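Local coordinates for protein beta-d-glucoside glucohydrolase (Hypocrea jecorina, PDB 3ZZ1) that probably hydrolyses terminal, non-reducing beta-D-glucosyl residues with release of beta-D-glucose, as a secreted family 3 glycoside hydrolase of cellulose degradation, at residues 6-10 and 195-199; 51-55 and 292-296; 90-95 and 143-148. Residues are numbered along the deposited sequence.

Contact 1 of 3, residues 6-10 and 195-199; sequences GTPWG and ANVAS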
loop_
_atom_site.group_PDB
_atom_site.type_symbol
_atom_site.label_atom_id
_atom_site.label_comp_id
_atom_site.label_asym_id
_atom_site.label_seq_id
_atom_site.Cartn_x
_atom_site.Cartn_y
_atom_site.Cartn_z
ATOM N N GLY A 6 -21.897 -0.097 -23.111
ATOM C CA GLY A 6 -21.812 -1.538 -22.871
ATOM C C GLY A 6 -20.784 -1.932 -21.822
ATOM O O GLY A 6 -20.454 -3.113 -21.680
ATOM N N THR A 7 -20.272 -0.938 -21.096
ATOM C CA THR A 7 -19.333 -1.167 -20.000
ATOM C C THR A 7 -19.944 -0.644 -18.698
ATOM O O THR A 7 -20.858 0.185 -18.734
ATOM C CB THR A 7 -17.956 -0.490 -20.252
ATOM O OG1 THR A 7 -18.105 0.937 -20.247
ATOM C CG2 THR A 7 -17.338 -0.950 -21.578
ATOM N N PRO A 8 -19.458 -1.134 -17.540
ATOM C CA PRO A 8 -20.007 -0.662 -16.269
ATOM C C PRO A 8 -20.037 0.873 -16.125
ATOM O O PRO A 8 -21.049 1.417 -15.686
ATOM C CB PRO A 8 -19.087 -1.314 -15.235
ATOM C CG PRO A 8 -18.693 -2.605 -15.885
ATOM C CD PRO A 8 -18.513 -2.255 -17.341
ATOM N N TRP A 9 -18.960 1.557 -16.507
ATOM C CA TRP A 9 -18.911 3.027 -16.441
ATOM C C TRP A 9 -19.846 3.699 -17.444
ATOM O O TRP A 9 -20.396 4.768 -17.167
ATOM C CB TRP A 9 -17.490 3.547 -16.661
ATOM C CG TRP A 9 -16.657 3.702 -15.414
ATOM C CD1 TRP A 9 -15.500 3.048 -15.128
ATOM C CD2 TRP A 9 -16.902 4.587 -14.305
ATOM N NE1 TRP A 9 -15.005 3.461 -13.914
ATOM C CE2 TRP A 9 -15.847 4.401 -13.385
ATOM C CE3 TRP A 9 -17.908 5.514 -14.002
ATOM C CZ2 TRP A 9 -15.768 5.105 -12.178
ATOM C CZ3 TRP A 9 -17.829 6.213 -12.796
ATOM C CH2 TRP A 9 -16.766 6.001 -11.901
ATOM N N GLY A 10 -20.006 3.076 -18.612
ATOM C CA GLY A 10 -20.881 3.594 -19.665
ATOM C C GLY A 10 -22.335 3.630 -19.243
ATOM O O GLY A 10 -23.030 4.627 -19.451
ATOM N N ALA A 195 -9.247 -0.585 -12.924
ATOM C CA ALA A 195 -10.044 -1.430 -12.038
ATOM C C ALA A 195 -11.397 -0.786 -11.755
ATOM O O ALA A 195 -12.161 -1.279 -10.928
ATOM C CB ALA A 195 -9.287 -1.697 -10.726
ATOM N N ASN A 196 -11.678 0.312 -12.455
ATOM C CA ASN A 196 -12.903 1.104 -12.294
ATOM C C ASN A 196 -13.044 1.755 -10.921
ATOM O O ASN A 196 -14.151 1.842 -10.392
ATOM C CB ASN A 196 -14.160 0.281 -12.618
ATOM C CG ASN A 196 -14.225 -0.143 -14.072
ATOM O OD1 ASN A 196 -13.791 0.581 -14.969
ATOM N ND2 ASN A 196 -14.777 -1.326 -14.312
ATOM N N VAL A 197 -11.934 2.230 -10.354
ATOM C CA VAL A 197 -11.996 2.935 -9.077
ATOM C C VAL A 197 -13.008 4.066 -9.224
ATOM O O VAL A 197 -13.099 4.694 -10.282
ATOM C CB VAL A 197 -10.600 3.436 -8.582
ATOM C CG1 VAL A 197 -10.115 4.666 -9.364
ATOM C CG2 VAL A 197 -10.624 3.722 -7.078
ATOM N N ALA A 198 -13.796 4.277 -8.175
ATOM C CA ALA A 198 -14.882 5.248 -8.199
ATOM C C ALA A 198 -14.337 6.658 -8.086
ATOM O O ALA A 198 -14.793 7.573 -8.781
ATOM C CB ALA A 198 -15.848 4.973 -7.058
ATOM N N SER A 199 -13.342 6.814 -7.217
ATOM C CA SER A 199 -12.803 8.120 -6.885
ATOM C C SER A 199 -11.285 8.107 -6.717
ATOM O O SER A 199 -10.671 7.052 -6.521
ATOM C CB SER A 199 -13.463 8.642 -5.606
ATOM O OG SER A 199 -13.051 9.965 -5.324
HETATM O O HOH W 1 -16.184 0.418 -17.055
HETATM O O HOH W 2 -12.055 4.323 -12.898
#

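Contact 2 of 3, residues 51-55 and 292-296; sequences KISYP and ILAAW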
loop_
_atom_site.group_PDB
_atom_site.type_symbol
_atom_site.label_atom_id
_atom_site.label_comp_id
_atom_site.label_asym_id
_atom_site.label_seq_id
_atom_site.Cartn_x
_atom_site.Cartn_y
_atom_site.Cartn_z
ATOM N N LYS A 51 -34.495 14.636 -4.715
ATOM C CA LYS A 51 -35.132 14.576 -6.030
ATOM C C LYS A 51 -34.730 13.327 -6.812
ATOM O O LYS A 51 -35.482 12.859 -7.664
ATOM C CB LYS A 51 -34.800 15.824 -6.849
ATOM C CG LYS A 51 -35.508 17.083 -6.382
ATOM C CD LYS A 51 -34.948 18.305 -7.094
ATOM C CE LYS A 51 -35.183 19.562 -6.287
ATOM N NZ LYS A 51 -34.766 20.774 -7.034
ATOM N N ILE A 52 -33.545 12.799 -6.511
ATOM C CA ILE A 52 -33.043 11.581 -7.150
ATOM C C ILE A 52 -32.703 10.494 -6.126
ATOM O O ILE A 52 -31.982 9.535 -6.433
ATOM C CB ILE A 52 -31.824 11.873 -8.062
ATOM C CG1 ILE A 52 -30.726 12.607 -7.285
ATOM C CG2 ILE A 52 -32.259 12.677 -9.287
ATOM C CD1 ILE A 52 -29.340 12.397 -7.852
ATOM N N SER A 53 -33.237 10.653 -4.911
ATOM C CA SER A 53 -33.021 9.713 -3.802
ATOM C C SER A 53 -31.533 9.517 -3.486
ATOM O O SER A 53 -31.101 8.433 -3.089
ATOM C CB SER A 53 -33.726 8.374 -4.060
ATOM O OG SER A 53 -35.135 8.536 -4.115
ATOM N N TYR A 54 -30.761 10.584 -3.677
ATOM C CA TYR A 54 -29.341 10.593 -3.378
ATOM C C TYR A 54 -29.142 10.977 -1.916
ATOM O O TYR A 54 -29.553 12.060 -1.500
ATOM C CB TYR A 54 -28.603 11.565 -4.300
ATOM C CG TYR A 54 -27.095 11.484 -4.199
ATOM C CD1 TYR A 54 -26.404 10.355 -4.645
ATOM C CD2 TYR A 54 -26.358 12.536 -3.665
ATOM C CE1 TYR A 54 -25.016 10.279 -4.558
ATOM C CE2 TYR A 54 -24.970 12.472 -3.580
ATOM C CZ TYR A 54 -24.307 11.342 -4.020
ATOM O OH TYR A 54 -22.935 11.287 -3.920
ATOM N N PRO A 55 -28.527 10.080 -1.125
ATOM C CA PRO A 55 -28.361 10.349 0.297
ATOM C C PRO A 55 -27.230 11.339 0.528
ATOM O O PRO A 55 -26.540 11.720 -0.419
ATOM C CB PRO A 55 -27.976 8.976 0.859
ATOM C CG PRO A 55 -27.206 8.345 -0.247
ATOM C CD PRO A 55 -27.876 8.817 -1.522
ATOM N N ILE A 292 -19.630 12.070 -9.885
ATOM C CA ILE A 292 -20.012 11.657 -8.526
ATOM C C ILE A 292 -21.216 10.710 -8.545
ATOM O O ILE A 292 -21.181 9.639 -7.927
ATOM C CB ILE A 292 -20.288 12.875 -7.592
ATOM C CG1 ILE A 292 -19.030 13.729 -7.430
ATOM C CG2 ILE A 292 -20.764 12.413 -6.224
ATOM C CD1 ILE A 292 -19.299 15.142 -6.903
ATOM N N LEU A 293 -22.274 11.100 -9.256
ATOM C CA LEU A 293 -23.461 10.246 -9.400
ATOM C C LEU A 293 -23.169 8.944 -10.151
ATOM O O LEU A 293 -23.741 7.904 -9.828
ATOM C CB LEU A 293 -24.610 10.995 -10.076
ATOM C CG LEU A 293 -25.221 12.205 -9.363
ATOM C CD1 LEU A 293 -26.387 12.737 -10.177
ATOM C CD2 LEU A 293 -25.652 11.878 -7.940
ATOM N N ALA A 294 -22.281 9.000 -11.144
ATOM C CA ALA A 294 -21.900 7.799 -11.890
ATOM C C ALA A 294 -21.239 6.761 -10.991
ATOM O O ALA A 294 -21.464 5.571 -11.161
ATOM C CB ALA A 294 -20.990 8.144 -13.047
ATOM N N ALA A 295 -20.427 7.224 -10.043
ATOM C CA ALA A 295 -19.739 6.345 -9.096
ATOM C C ALA A 295 -20.737 5.659 -8.174
ATOM O O ALA A 295 -20.563 4.495 -7.799
ATOM C CB ALA A 295 -18.721 7.138 -8.283
ATOM N N TRP A 296 -21.784 6.401 -7.826
ATOM C CA TRP A 296 -22.882 5.925 -6.996
ATOM C C TRP A 296 -23.685 4.854 -7.739
ATOM O O TRP A 296 -24.002 3.796 -7.173
ATOM C CB TRP A 296 -23.747 7.133 -6.625
ATOM C CG TRP A 296 -24.881 6.903 -5.657
ATOM C CD1 TRP A 296 -24.791 6.459 -4.369
ATOM C CD2 TRP A 296 -26.270 7.186 -5.888
ATOM N NE1 TRP A 296 -26.039 6.415 -3.796
ATOM C CE2 TRP A 296 -26.964 6.861 -4.705
ATOM C CE3 TRP A 296 -26.993 7.676 -6.986
ATOM C CZ2 TRP A 296 -28.354 7.006 -4.587
ATOM C CZ3 TRP A 296 -28.380 7.818 -6.869
ATOM C CH2 TRP A 296 -29.041 7.480 -5.679
HETATM O O HOH W 3 -21.303 9.111 -5.295
#

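Contact 3 of 3, residues 90-95 and 143-148; sequences IRERGQ and QTINGI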
loop_
_atom_site.group_PDB
_atom_site.type_symbol
_atom_site.label_atom_id
_atom_site.label_comp_id
_atom_site.label_asym_id
_atom_site.label_seq_id
_atom_site.Cartn_x
_atom_site.Cartn_y
_atom_site.Cartn_z
ATOM N N ILE A 90 -4.769 -10.447 -1.282
ATOM C CA ILE A 90 -4.928 -9.015 -1.512
ATOM C C ILE A 90 -6.355 -8.666 -1.936
ATOM O O ILE A 90 -6.939 -7.724 -1.401
ATOM C CB ILE A 90 -3.879 -8.476 -2.516
ATOM C CG1 ILE A 90 -2.479 -8.569 -1.901
ATOM C CG2 ILE A 90 -4.191 -7.021 -2.917
ATOM C CD1 ILE A 90 -1.337 -8.581 -2.909
ATOM N N ARG A 91 -6.922 -9.436 -2.870
ATOM C CA ARG A 91 -8.315 -9.219 -3.287
ATOM C C ARG A 91 -9.286 -9.464 -2.128
ATOM O O ARG A 91 -10.221 -8.680 -1.915
ATOM C CB ARG A 91 -8.700 -10.093 -4.484
ATOM C CG ARG A 91 -9.976 -9.612 -5.176
ATOM C CD ARG A 91 -10.721 -10.706 -5.924
ATOM N NE ARG A 91 -11.996 -10.186 -6.434
ATOM C CZ ARG A 91 -13.172 -10.283 -5.810
ATOM N NH1 ARG A 91 -13.275 -10.907 -4.638
ATOM N NH2 ARG A 91 -14.255 -9.759 -6.366
ATOM N N GLU A 92 -9.057 -10.548 -1.388
ATOM C CA GLU A 92 -9.904 -10.904 -0.249
ATOM C C GLU A 92 -9.932 -9.799 0.807
ATOM O O GLU A 92 -11.000 -9.465 1.337
ATOM C CB GLU A 92 -9.460 -12.238 0.372
ATOM C CG GLU A 92 -10.190 -12.594 1.652
ATOM C CD GLU A 92 -9.746 -13.925 2.221
ATOM O OE1 GLU A 92 -10.256 -14.963 1.756
ATOM O OE2 GLU A 92 -8.871 -13.933 3.111
ATOM N N ARG A 93 -8.757 -9.244 1.106
ATOM C CA ARG A 93 -8.633 -8.105 2.015
ATOM C C ARG A 93 -9.560 -6.965 1.578
ATOM O O ARG A 93 -10.280 -6.390 2.396
ATOM C CB ARG A 93 -7.176 -7.634 2.084
ATOM C CG ARG A 93 -6.889 -6.525 3.097
ATOM C CD ARG A 93 -5.385 -6.221 3.160
ATOM N NE ARG A 93 -5.056 -4.963 3.846
ATOM C CZ ARG A 93 -5.141 -3.751 3.294
ATOM N NH1 ARG A 93 -5.574 -3.606 2.046
ATOM N NH2 ARG A 93 -4.814 -2.674 3.997
ATOM N N GLY A 94 -9.549 -6.661 0.284
ATOM C CA GLY A 94 -10.442 -5.651 -0.288
ATOM C C GLY A 94 -11.912 -5.997 -0.116
ATOM O O GLY A 94 -12.707 -5.151 0.300
ATOM N N GLN A 95 -12.270 -7.243 -0.428
ATOM C CA GLN A 95 -13.644 -7.731 -0.274
ATOM C C GLN A 95 -14.133 -7.625 1.170
ATOM O O GLN A 95 -15.249 -7.163 1.431
ATOM C CB GLN A 95 -13.765 -9.183 -0.761
ATOM C CG GLN A 95 -15.185 -9.772 -0.631
ATOM C CD GLN A 95 -15.234 -11.279 -0.844
ATOM O OE1 GLN A 95 -15.733 -12.023 0.006
ATOM N NE2 GLN A 95 -14.708 -11.736 -1.976
ATOM N N GLN A 143 -6.346 -5.274 -7.597
ATOM C CA GLN A 143 -6.939 -6.403 -6.876
ATOM C C GLN A 143 -7.768 -5.932 -5.681
ATOM O O GLN A 143 -8.838 -6.480 -5.413
ATOM C CB GLN A 143 -5.872 -7.415 -6.430
ATOM C CG GLN A 143 -5.169 -8.177 -7.571
ATOM C CD GLN A 143 -6.019 -9.275 -8.223
ATOM O OE1 GLN A 143 -5.716 -9.714 -9.333
ATOM N NE2 GLN A 143 -7.076 -9.723 -7.537
ATOM N N THR A 144 -7.278 -4.912 -4.978
ATOM C CA THR A 144 -7.935 -4.396 -3.769
ATOM C C THR A 144 -9.233 -3.671 -4.116
ATOM O O THR A 144 -10.236 -3.802 -3.413
ATOM C CB THR A 144 -6.998 -3.447 -2.975
ATOM O OG1 THR A 144 -5.767 -4.120 -2.697
ATOM C CG2 THR A 144 -7.631 -2.997 -1.660
ATOM N N ILE A 145 -9.199 -2.913 -5.207
ATOM C CA ILE A 145 -10.350 -2.133 -5.655
ATOM C C ILE A 145 -11.433 -3.039 -6.235
ATOM O O ILE A 145 -12.611 -2.828 -5.972
ATOM C CB ILE A 145 -9.916 -1.013 -6.637
ATOM C CG1 ILE A 145 -9.262 0.124 -5.846
ATOM C CG2 ILE A 145 -11.091 -0.484 -7.452
ATOM C CD1 ILE A 145 -8.302 0.964 -6.644
ATOM N N ASN A 146 -11.030 -4.053 -7.002
ATOM C CA ASN A 146 -11.961 -5.100 -7.432
ATOM C C ASN A 146 -12.676 -5.694 -6.213
ATOM O O ASN A 146 -13.902 -5.803 -6.195
ATOM C CB ASN A 146 -11.233 -6.198 -8.219
ATOM C CG ASN A 146 -12.180 -7.282 -8.738
ATOM O OD1 ASN A 146 -12.234 -8.393 -8.198
ATOM N ND2 ASN A 146 -12.932 -6.960 -9.792
ATOM N N GLY A 147 -11.898 -6.034 -5.189
ATOM C CA GLY A 147 -12.428 -6.587 -3.947
ATOM C C GLY A 147 -13.420 -5.674 -3.247
ATOM O O GLY A 147 -14.555 -6.080 -2.983
ATOM N N ILE A 148 -12.993 -4.446 -2.948
ATOM C CA ILE A 148 -13.848 -3.461 -2.280
ATOM C C ILE A 148 -15.135 -3.231 -3.072
ATOM O O ILE A 148 -16.236 -3.344 -2.524
ATOM C CB ILE A 148 -13.127 -2.099 -2.057
ATOM C CG1 ILE A 148 -11.932 -2.255 -1.112
ATOM C CG2 ILE A 148 -14.097 -1.043 -1.498
ATOM C CD1 ILE A 148 -10.917 -1.110 -1.215
HETATM O O HOH W 4 -5.801 -5.483 -0.138
#

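Contact 1 of 3, residues 6-10 and 195-199
A Schellman motif at the end of helix 178-194, in the TIM-barrel-clan domain of the enzyme, meets the first turn of helix 8-20 here. Asn196, at positive phi (64°), is the C-prime residue closing helix 178-194, and the chain then runs on through Val197 and Ala198 into strand 199-202. Opposite it, Thr7 N-caps helix 8-20, its OG1 accepting from Gly10 N at 3.3 Å. Trp9 gives up the most surface. The Trp9 indole lies edge-on to the loop, with CZ2 3.3 Å from Val197 O and CD1 3.0 Å from Asn196 OD1, while Ala294 and Leu298 of helix 282-298 pack against the same side chain. Asn196 is the other large contributor, and Pro8 merely brushes its amide. The polar link between the segments is carried by water. Water 1 accepts from Trp9 N at 3.1 Å and donates to Asn196 OD1 at 3.2 Å; water 2 takes a weak bond from Trp9 NE1 at 3.2 Å and donates to Val197 O at 2.8 Å.

Contact 2 of 3, residues 51-55 and 292-296
Backbones need not come close for two segments to pack well. Residues 51-55 form an irregular loop with a G1 beta bulge at Ser53 and Tyr54, Ser53 taking positive phi (57°), whereas residues 292-296 are a regular turn of helix 282-298, with Trp296 N donating to Ile292 O at 3.3 Å. Their nearest CA atoms, those of Tyr54 and Leu293, are 8.4 Å apart, and side chains fill the gap. Tyr54 leaves the backbone sideways, but its ring reaches across to the helix. There its edge meets the face of Trp296 in a T-shaped stack, with the ring centroid 4.7 Å from that of the indole five-membered ring and the planes at 85°. One face of the tyrosine ring is covered by Leu293, whose CD2 makes a CH-pi contact 3.9 Å from the ring centroid. The loop connects the antiparallel strands 44-45 and 58-60, so the stack ties the start of the TIM-barrel-clan domain to one of its late helices; Ile31 of helix 25-32 packs against both Tyr54 and Leu293. Farther out, Ile52 CD1 touches Leu293 CD2 at 3.7 Å and Pro55 CD lies 3.6 Å from Trp296 CZ2. Water 3 lies 3.0 Å from Tyr54 OH, to which it is hydrogen-bonded, and donates to Ile292 O at 2.7 Å.

Contact 3 of 3, residues 90-95 and 143-148
Successive helices of a beta/alpha barrel can pack very tightly when glycines occupy the crossing, and this pair illustrates the rule. Helices 87-103 and 134-150 belong to consecutive beta-alpha-beta crossovers that share strand 108-109. Their segments run in roughly the same direction, at 36°, with axes only 6.5 Å apart. Gly94 and Gly147 meet there: a CB on Gly94 would clash with Thr144 O, and one on Gly147 with Arg91 O. The proximity lets backbone carbonyls receive CA-H...O contacts from the partner helix, Gly94 O from Ile148 CA at 3.3 Å and Gly147 O from Gln95 CA at 3.3 Å. Gln143 O, already accepting from Gly147 N at 3.1 Å, also has Arg91 CA 3.5 Å away. On one flank of the crossing, Arg91 spreads a guanidinium face over Gly147 CA and donates from NE to Asn146 OD1 at 2.5 Å, supplemented by a weak bond from NH2 to the same oxygen at 3.1 Å. On the other, polar groups share solvent. Arg93 NH2 is hydrogen-bonded to Thr76 O, and Thr144 OG1 to Ala140 O. Water 4 joins the two side chains, accepting from Arg93 NH1 at 2.9 Å while donating to Thr144 OG1 at 2.9 Å and to Ile90 O at 2.8 Å.

Followed from the N terminus, the chain opens with helix 8-20, whose first turn awaits residues 195-199, so contact 1 closes a loop of 184 residues. Contact 2 starts within that loop, at 51-55, and ends beyond it, at 292-296; the two therefore cross. Contact 3, with just 47 residues between its segments, falls within both loops and joins neighbouring helices. Contacts 1 and 2 also touch in space: Trp9 CZ3 lies 3.7 Å from Ala294 CB. Contact 1 meets contact 3 as well, with Val197 CG2 3.6 Å from Ile145 CD1, whereas contacts 2 and 3 stay about 10 Å apart at their nearest atoms. Contact 1 thus ties the N-terminal helix to the loop before strand 199-202, touching helices 282-298 and 134-150.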